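Long-range contacts in tumor necrosis factor-inducible gene 6 protein (Homo sapiens, PDB 2PF5), which binds hyaluronan through the Link module described here and, as a whole protein, transfers heavy chains from inter-alpha-inhibitor to hyaluronan during matrix remodelling: residues V2-A7 and R87-C92; G43-A48 and Y59-P64; A49-K54 and G79-R84. All coordinates share one frame; numbering follows the deposited sequence.

In the fold
All three contacts lie within the Link module and reach one mixed beta-sheet. Contact 1 joins the two ends of the modelled chain, so contacts 2 and 3 fall between its segments in sequence, and their own segments interleave (43-48, 49-54, 59-64, 79-84). The centres of contact 1 and contact 3 are about 11 Å apart. Contact 2 is centred about 13 Å from contact 1. Between the centres of contact 2 and contact 3 lie about 17 Å. Strand 89-93 is the hub: it pairs with strand 2-5 and runs parallel to strand 50-51, while Tyr91 reaches Ala48 of contact 2. Strand 56-61 connects contacts 2 and 3, making a single compact domain.

Contact 1. Residues V2-A7 and R87-C92; sequences VYHREA and RWDAYC
Tyr3, His4 and Arg5 pair antiparallel with Cys92, Tyr91 and Ala90, the strand axes 4.7 Å apart at 162°. Tyr3 with Cys92 and Arg5 with Ala90 are hydrogen-bonded pairs, each closed by two N-H to O bonds, and His4 with Tyr91 is the non-hydrogen-bonded pair between them. On the face carrying Tyr3, the methylene of Cys92 lies over the phenol ring, its CB 3.8 Å from the Tyr3 ring centroid in a CH-pi contact. With CG of Tyr3 between the backbone N and the carbonyl carbon (chi1 63°), the ring leans toward the neighbouring strand, where it meets this CB. Cys92 SG adds an oblique sulfur-aromatic contact. Cysteine suits this place because SG also forms the disulfide to Cys23 of helix 16-25, while Tyr3 OH is hydrogen-bonded to Glu26.

The other face is polar at one end. His4 NE2 donates to Asp89 OD2 at 2.7 Å; the oxygen lies in the imidazole plane, whereas the donor stands above the carboxylate plane. His4 CB meanwhile rests 3.6 Å from Tyr91 CE2, the two rings meeting obliquely. Glu6 OE2 and Asp89 OD2 are 4.4 Å apart, and one water donates to both, probably easing the repulsion. A second water accepts from Ala7 N at 2.9 Å and probably donates to Asp89 OD1, which also accepts from Tyr12 N. Buried Asp89 is thus gripped at both oxygens. An antiparallel pairing of the first and last strands, disulfide-tied to the first helix, is characteristic of the Link module fold.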
# COMPACT_ATOMS: atom_id res chain seq x y z
N VAL A 2 5.31 8.73 -0.47
CA VAL A 2 4.54 7.50 -0.55
C VAL A 2 3.55 7.61 -1.71
O VAL A 2 2.99 8.69 -1.97
CB VAL A 2 3.80 7.26 0.79
CG1 VAL A 2 2.84 6.01 0.70
CG2 VAL A 2 4.82 7.12 1.93
N TYR A 3 3.30 6.51 -2.42
CA TYR A 3 2.33 6.54 -3.49
C TYR A 3 1.67 5.19 -3.71
O TYR A 3 2.18 4.17 -3.24
CB TYR A 3 2.95 7.06 -4.80
CG TYR A 3 4.07 6.20 -5.37
CD1 TYR A 3 3.79 5.15 -6.25
CD2 TYR A 3 5.41 6.46 -5.03
CE1 TYR A 3 4.82 4.37 -6.77
CE2 TYR A 3 6.43 5.70 -5.55
CZ TYR A 3 6.13 4.67 -6.44
OH TYR A 3 7.14 3.89 -6.98
N HIS A 4 0.56 5.20 -4.43
CA HIS A 4 -0.25 3.99 -4.67
C HIS A 4 0.05 3.47 -6.07
O HIS A 4 0.13 4.26 -7.04
CB HIS A 4 -1.71 4.35 -4.52
CG HIS A 4 -2.67 3.32 -5.05
ND1 HIS A 4 -3.35 3.50 -6.24
CD2 HIS A 4 -3.12 2.15 -4.54
CE1 HIS A 4 -4.14 2.46 -6.45
NE2 HIS A 4 -4.03 1.63 -5.43
N ARG A 5 0.14 2.15 -6.21
CA ARG A 5 0.34 1.54 -7.54
C ARG A 5 -0.57 0.32 -7.71
O ARG A 5 -0.74 -0.48 -6.78
CB ARG A 5 1.81 1.16 -7.76
CG ARG A 5 2.81 2.30 -8.06
CD ARG A 5 2.83 2.76 -9.55
NE ARG A 5 3.74 3.88 -9.82
CZ ARG A 5 3.49 5.17 -9.59
NH1 ARG A 5 2.34 5.60 -9.05
NH2 ARG A 5 4.43 6.06 -9.88
N GLU A 6 -1.15 0.19 -8.90
CA GLU A 6 -1.90 -1.01 -9.32
C GLU A 6 -1.01 -1.84 -10.24
O GLU A 6 -0.13 -1.28 -10.93
CB GLU A 6 -3.07 -0.60 -10.20
CG GLU A 6 -4.20 0.08 -9.51
CD GLU A 6 -5.36 0.26 -10.45
OE1 GLU A 6 -5.18 0.17 -11.68
OE2 GLU A 6 -6.46 0.49 -9.96
N ALA A 7 -1.27 -3.16 -10.30
CA ALA A 7 -0.81 -3.95 -11.46
C ALA A 7 -1.25 -3.33 -12.79
O ALA A 7 -2.31 -2.70 -12.89
CB ALA A 7 -1.32 -5.39 -11.40
N ARG A 87 -4.58 -10.88 -3.61
CA ARG A 87 -4.25 -9.85 -4.63
C ARG A 87 -4.85 -8.48 -4.25
O ARG A 87 -6.06 -8.33 -4.09
CB ARG A 87 -4.69 -10.29 -6.04
CG ARG A 87 -4.00 -11.58 -6.51
CD ARG A 87 -4.69 -12.10 -7.73
NE ARG A 87 -3.96 -11.63 -8.90
CZ ARG A 87 -4.39 -11.69 -10.15
NH1 ARG A 87 -3.60 -11.23 -11.11
NH2 ARG A 87 -5.60 -12.17 -10.46
N TRP A 88 -3.97 -7.50 -4.10
CA TRP A 88 -4.35 -6.17 -3.65
C TRP A 88 -3.56 -5.18 -4.50
O TRP A 88 -2.90 -5.56 -5.47
CB TRP A 88 -4.00 -5.99 -2.17
CG TRP A 88 -4.78 -6.92 -1.19
CD1 TRP A 88 -4.29 -7.99 -0.49
CD2 TRP A 88 -6.17 -6.82 -0.84
NE1 TRP A 88 -5.28 -8.55 0.30
CE2 TRP A 88 -6.45 -7.85 0.10
CE3 TRP A 88 -7.21 -5.95 -1.21
CZ2 TRP A 88 -7.71 -8.03 0.68
CZ3 TRP A 88 -8.48 -6.13 -0.66
CH2 TRP A 88 -8.72 -7.16 0.29
N ASP A 89 -3.56 -3.90 -4.12
CA ASP A 89 -2.67 -2.97 -4.78
C ASP A 89 -1.36 -2.90 -3.98
O ASP A 89 -1.04 -3.81 -3.19
CB ASP A 89 -3.38 -1.61 -4.94
CG ASP A 89 -4.49 -1.64 -5.97
OD1 ASP A 89 -4.53 -2.55 -6.85
OD2 ASP A 89 -5.35 -0.73 -5.91
N ALA A 90 -0.59 -1.82 -4.16
CA ALA A 90 0.68 -1.65 -3.46
C ALA A 90 0.81 -0.20 -3.00
O ALA A 90 0.41 0.71 -3.71
CB ALA A 90 1.85 -2.01 -4.37
N TYR A 91 1.37 -0.01 -1.81
CA TYR A 91 1.81 1.31 -1.32
C TYR A 91 3.32 1.31 -1.28
O TYR A 91 3.93 0.52 -0.54
CB TYR A 91 1.18 1.66 0.05
CG TYR A 91 -0.24 2.05 -0.16
CD1 TYR A 91 -1.26 1.12 0.07
CD2 TYR A 91 -0.58 3.31 -0.70
CE1 TYR A 91 -2.60 1.45 -0.17
CE2 TYR A 91 -1.91 3.65 -0.97
CZ TYR A 91 -2.92 2.70 -0.69
OH TYR A 91 -4.24 2.98 -0.94
N CYS A 92 3.92 2.15 -2.12
CA CYS A 92 5.36 2.26 -2.25
C CYS A 92 5.92 3.50 -1.53
O CYS A 92 5.27 4.55 -1.46
CB CYS A 92 5.75 2.39 -3.72
SG CYS A 92 5.28 1.04 -4.81
O HOH W 1 -6.88 0.80 -7.50
O HOH W 2 -3.40 -4.07 -8.58

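Contact 2. Residues G43-A48 and Y59-P64; sequences GFHVCA and YPIVKP
Pro60 packs against Phe44 at the apolar centre, Pro60 CG lying 3.6 Å from Phe44 CD2 and meeting the ring obliquely. In this Link module the segment 43-48 leaves helix 33-41 and runs beside the end of strand 56-61, and Leu36 of that helix touches both Phe44 and Pro60. The compact proline ring fits beneath the loop backbone, with its CB 3.5 Å from Phe44 O, a buried carbonyl oxygen with no polar partner in the model. Val62 CG2 lies 3.4 Å from Phe44 O, so that this oxygen is packed against carbon, and also touches the backbone of Gly43. The C-prime position of the Schellman motif ending the helix needs a positive phi, which Gly43 adopts without strain, having no CB to press on the preceding carbonyl.

Further along, Tyr59 CB lies 3.2 Å from Ala48 O, and its ring meets Cys47 SG obliquely in a sulfur-aromatic contact. A disulfide from Cys47 to Cys68 is predicted but not seen, Cys68 lying in the unmodelled residues 65-71.

Two hydrogen bonds mark the polar edge. Val46 N donates to Pro60 O at 3.1 Å. In the His45 conformer described, one of two deposited, CG anti to the backbone N (chi1 180°) directs the imidazole toward residues 61-63. Histidine suits this place because its unprotonated ND1 accepts from Val62 N at 2.9 Å, almost straight at 168°, though the donor is tilted 26° out of the ring plane.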
# COMPACT_ATOMS: atom_id res chain seq x y z
N GLY A 43 -2.13 14.62 3.69
CA GLY A 43 -3.21 14.74 2.69
C GLY A 43 -3.34 13.55 1.74
O GLY A 43 -4.12 13.61 0.80
N PHE A 44 -2.55 12.50 1.96
CA PHE A 44 -2.55 11.33 1.08
C PHE A 44 -3.77 10.46 1.37
O PHE A 44 -3.88 9.90 2.46
CB PHE A 44 -1.28 10.51 1.28
CG PHE A 44 -1.12 9.35 0.31
CD1 PHE A 44 -1.08 9.57 -1.07
CD2 PHE A 44 -0.94 8.07 0.80
CE1 PHE A 44 -0.91 8.46 -1.95
CE2 PHE A 44 -0.74 6.98 -0.07
CZ PHE A 44 -0.74 7.17 -1.43
N HIS A 45 -4.66 10.36 0.39
CA HIS A 45 -5.96 9.66 0.50
C HIS A 45 -6.10 8.77 -0.74
O HIS A 45 -6.04 9.29 -1.86
CB HIS A 45 -7.06 10.75 0.53
CG HIS A 45 -8.47 10.22 0.64
ND1 HIS A 45 -9.23 10.37 1.78
CD2 HIS A 45 -9.26 9.59 -0.26
CE1 HIS A 45 -10.42 9.83 1.59
NE2 HIS A 45 -10.46 9.35 0.36
N VAL A 46 -6.30 7.46 -0.55
CA VAL A 46 -6.59 6.56 -1.67
C VAL A 46 -7.58 5.50 -1.16
O VAL A 46 -7.31 4.85 -0.16
CB VAL A 46 -5.33 5.82 -2.21
CG1 VAL A 46 -5.70 5.00 -3.44
CG2 VAL A 46 -4.18 6.78 -2.55
N CYS A 47 -8.71 5.34 -1.83
CA CYS A 47 -9.68 4.33 -1.40
C CYS A 47 -9.39 3.00 -2.11
O CYS A 47 -10.17 2.56 -2.95
CB CYS A 47 -11.12 4.80 -1.58
SG CYS A 47 -12.29 3.73 -0.64
N ALA A 48 -8.27 2.39 -1.77
CA ALA A 48 -7.83 1.13 -2.39
C ALA A 48 -6.86 0.42 -1.47
O ALA A 48 -5.76 0.94 -1.17
CB ALA A 48 -7.19 1.38 -3.78
N TYR A 59 -5.32 1.00 3.79
CA TYR A 59 -5.42 2.16 2.88
C TYR A 59 -5.70 3.42 3.67
O TYR A 59 -6.37 3.36 4.69
CB TYR A 59 -6.49 1.97 1.80
CG TYR A 59 -7.91 1.72 2.27
CD1 TYR A 59 -8.83 2.77 2.37
CD2 TYR A 59 -8.36 0.42 2.54
CE1 TYR A 59 -10.16 2.55 2.76
CE2 TYR A 59 -9.70 0.19 2.94
CZ TYR A 59 -10.58 1.25 3.05
OH TYR A 59 -11.88 1.03 3.43
N PRO A 60 -5.17 4.57 3.18
CA PRO A 60 -5.31 5.81 3.94
C PRO A 60 -6.58 6.62 3.64
O PRO A 60 -6.87 6.92 2.47
CB PRO A 60 -4.06 6.61 3.53
CG PRO A 60 -3.74 6.18 2.13
CD PRO A 60 -4.32 4.74 1.97
N ILE A 61 -7.30 6.97 4.71
CA ILE A 61 -8.43 7.89 4.60
C ILE A 61 -8.13 9.23 5.29
O ILE A 61 -7.75 9.27 6.46
CB ILE A 61 -9.76 7.26 5.14
CG1 ILE A 61 -10.07 5.96 4.37
CG2 ILE A 61 -10.93 8.27 5.06
CD1 ILE A 61 -10.16 6.13 2.84
N VAL A 62 -8.30 10.32 4.55
CA VAL A 62 -8.14 11.68 5.11
C VAL A 62 -9.51 12.26 5.48
O VAL A 62 -9.66 12.88 6.54
CB VAL A 62 -7.38 12.61 4.11
CG1 VAL A 62 -7.42 14.10 4.54
CG2 VAL A 62 -5.95 12.14 3.93
N LYS A 63 -10.49 12.08 4.59
CA LYS A 63 -11.86 12.53 4.83
C LYS A 63 -12.87 11.39 4.63
O LYS A 63 -12.88 10.74 3.59
CB LYS A 63 -12.22 13.71 3.92
CG LYS A 63 -12.12 15.10 4.59
CD LYS A 63 -10.66 15.57 4.65
CE LYS A 63 -10.48 16.88 5.41
NZ LYS A 63 -9.13 16.88 6.09
N PRO A 64 -13.73 11.17 5.63
CA PRO A 64 -14.69 10.06 5.55
C PRO A 64 -15.81 10.30 4.53
O PRO A 64 -16.03 11.45 4.11
CB PRO A 64 -15.25 9.97 6.97
CG PRO A 64 -15.09 11.34 7.52
CD PRO A 64 -13.89 11.95 6.87

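Contact 3. Residues A49-K54 and G79-R84; sequences AGWMAK and GIRLNR
Trp51 pushes the six-membered end of its indole between Arg81 and Arg84, whose aliphatic carbons come from opposite sides of the ring plane, both obliquely. Arg81 CB lies 3.7 Å from Trp51 CH2, and Arg84 CD lies 3.8 Å from Trp51 CZ3. At the edge, in the ring plane, Asn83 O faces Trp51 CH2 at 3.7 Å. The other flat group, the Arg84 guanidinium, has Lys54 O over one face, 3.6 Å from Arg84 NH2. At its edge Arg84 NE donates to Arg81 O at 2.8 Å, with the acceptor 4° out of the guanidinium plane; this bond fixes the rotation of the group and ties residues 81-84 into a turn. The bend at chi2 of Arg84 (-61°) carries its CD back toward the indole.

Arginine suits both places because its methylenes can line an aromatic ring while its charged end finds partners elsewhere: Arg81 forms a salt bridge with Glu86, and Arg84 makes a cation-pi contact with Tyr16. Tryptophan likewise combines a broad apolar surface with a polar N-H, for NE1 is hydrogen-bonded to Leu14 O.

At the outer rim Ile80 packs its branches against the carbonyl O of Lys54, with Ile80 CG2 3.4 Å from Lys54 O. The Lys54 chain is bent at chi3 and chi4, which brings NZ to 3.8 Å from Ile80 CD1. This is side-chain packing at the surface of the Link module: an aromatic from strand 50-51, also edge-to-face with Trp88, is wedged between the methylenes of two arginines in the loop after strand 74-80, joining two parts of the module's sheet.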
# COMPACT_ATOMS: atom_id res chain seq x y z
N ALA A 49 -7.24 -0.78 -1.03
CA ALA A 49 -6.39 -1.54 -0.13
C ALA A 49 -5.12 -1.94 -0.89
O ALA A 49 -5.20 -2.37 -2.06
CB ALA A 49 -7.16 -2.80 0.36
N GLY A 50 -3.98 -1.82 -0.24
CA GLY A 50 -2.72 -2.22 -0.81
C GLY A 50 -1.77 -2.87 0.18
O GLY A 50 -1.79 -2.55 1.36
N TRP A 51 -0.90 -3.74 -0.34
CA TRP A 51 0.24 -4.26 0.41
C TRP A 51 1.20 -3.15 0.86
O TRP A 51 1.46 -2.17 0.13
CB TRP A 51 1.03 -5.27 -0.44
CG TRP A 51 0.26 -6.54 -0.79
CD1 TRP A 51 -0.28 -6.86 -2.01
CD2 TRP A 51 -0.01 -7.64 0.09
NE1 TRP A 51 -0.89 -8.11 -1.93
CE2 TRP A 51 -0.73 -8.60 -0.65
CE3 TRP A 51 0.30 -7.90 1.43
CZ2 TRP A 51 -1.14 -9.84 -0.09
CZ3 TRP A 51 -0.15 -9.12 2.01
CH2 TRP A 51 -0.85 -10.07 1.23
N MET A 52 1.74 -3.33 2.05
CA MET A 52 2.77 -2.46 2.59
C MET A 52 3.78 -3.30 3.34
O MET A 52 3.69 -4.52 3.34
CB MET A 52 2.14 -1.31 3.42
CG MET A 52 1.61 -1.74 4.78
SD MET A 52 0.64 -0.44 5.65
CE MET A 52 -0.87 -0.68 4.83
N ALA A 53 4.77 -2.67 3.98
CA ALA A 53 5.84 -3.41 4.62
C ALA A 53 5.30 -4.46 5.61
O ALA A 53 4.26 -4.28 6.27
CB ALA A 53 6.80 -2.48 5.32
N LYS A 54 6.00 -5.58 5.67
CA LYS A 54 5.70 -6.65 6.62
C LYS A 54 4.50 -7.51 6.22
O LYS A 54 4.08 -8.38 6.95
CB LYS A 54 5.50 -6.10 8.03
CG LYS A 54 6.75 -5.61 8.71
CD LYS A 54 6.48 -5.26 10.15
CE LYS A 54 6.35 -6.51 11.02
NZ LYS A 54 5.38 -6.43 12.17
N GLY A 79 -4.77 -5.69 8.35
CA GLY A 79 -3.84 -6.56 9.07
C GLY A 79 -2.71 -7.17 8.26
O GLY A 79 -2.70 -7.11 7.05
N ILE A 80 -1.76 -7.81 8.95
CA ILE A 80 -0.76 -8.59 8.22
C ILE A 80 -1.45 -9.90 7.84
O ILE A 80 -1.91 -10.65 8.73
CB ILE A 80 0.47 -8.85 9.08
CG1 ILE A 80 1.21 -7.52 9.35
CG2 ILE A 80 1.40 -9.91 8.39
CD1 ILE A 80 2.20 -7.67 10.49
N ARG A 81 -1.53 -10.13 6.53
CA ARG A 81 -2.33 -11.20 5.91
C ARG A 81 -1.58 -12.52 5.98
O ARG A 81 -0.41 -12.61 5.61
CB ARG A 81 -2.62 -10.86 4.44
CG ARG A 81 -3.18 -9.38 4.21
CD ARG A 81 -4.49 -9.14 4.95
NE ARG A 81 -5.52 -10.10 4.56
CZ ARG A 81 -6.58 -10.44 5.29
NH1 ARG A 81 -7.40 -11.36 4.81
NH2 ARG A 81 -6.82 -9.92 6.51
N LEU A 82 -2.28 -13.54 6.46
CA LEU A 82 -1.71 -14.87 6.46
C LEU A 82 -1.39 -15.33 5.02
O LEU A 82 -0.31 -15.87 4.75
CB LEU A 82 -2.65 -15.85 7.16
CG LEU A 82 -1.92 -17.20 7.21
CD1 LEU A 82 -1.22 -17.42 8.50
CD2 LEU A 82 -2.90 -18.26 6.90
N ASN A 83 -2.33 -15.11 4.11
CA ASN A 83 -2.20 -15.60 2.75
C ASN A 83 -1.55 -14.51 1.90
O ASN A 83 -2.21 -13.53 1.55
CB ASN A 83 -3.58 -15.97 2.19
CG ASN A 83 -3.53 -16.48 0.77
OD1 ASN A 83 -2.48 -16.58 0.14
ND2 ASN A 83 -4.71 -16.75 0.24
N ARG A 84 -0.26 -14.67 1.62
CA ARG A 84 0.48 -13.67 0.79
C ARG A 84 0.21 -13.77 -0.70
O ARG A 84 0.76 -12.99 -1.48
CB ARG A 84 2.00 -13.70 1.09
CG ARG A 84 2.35 -13.44 2.57
CD ARG A 84 1.91 -12.12 3.12
NE ARG A 84 2.17 -12.05 4.57
CZ ARG A 84 3.37 -11.89 5.14
NH1 ARG A 84 4.47 -11.73 4.39
NH2 ARG A 84 3.47 -11.90 6.46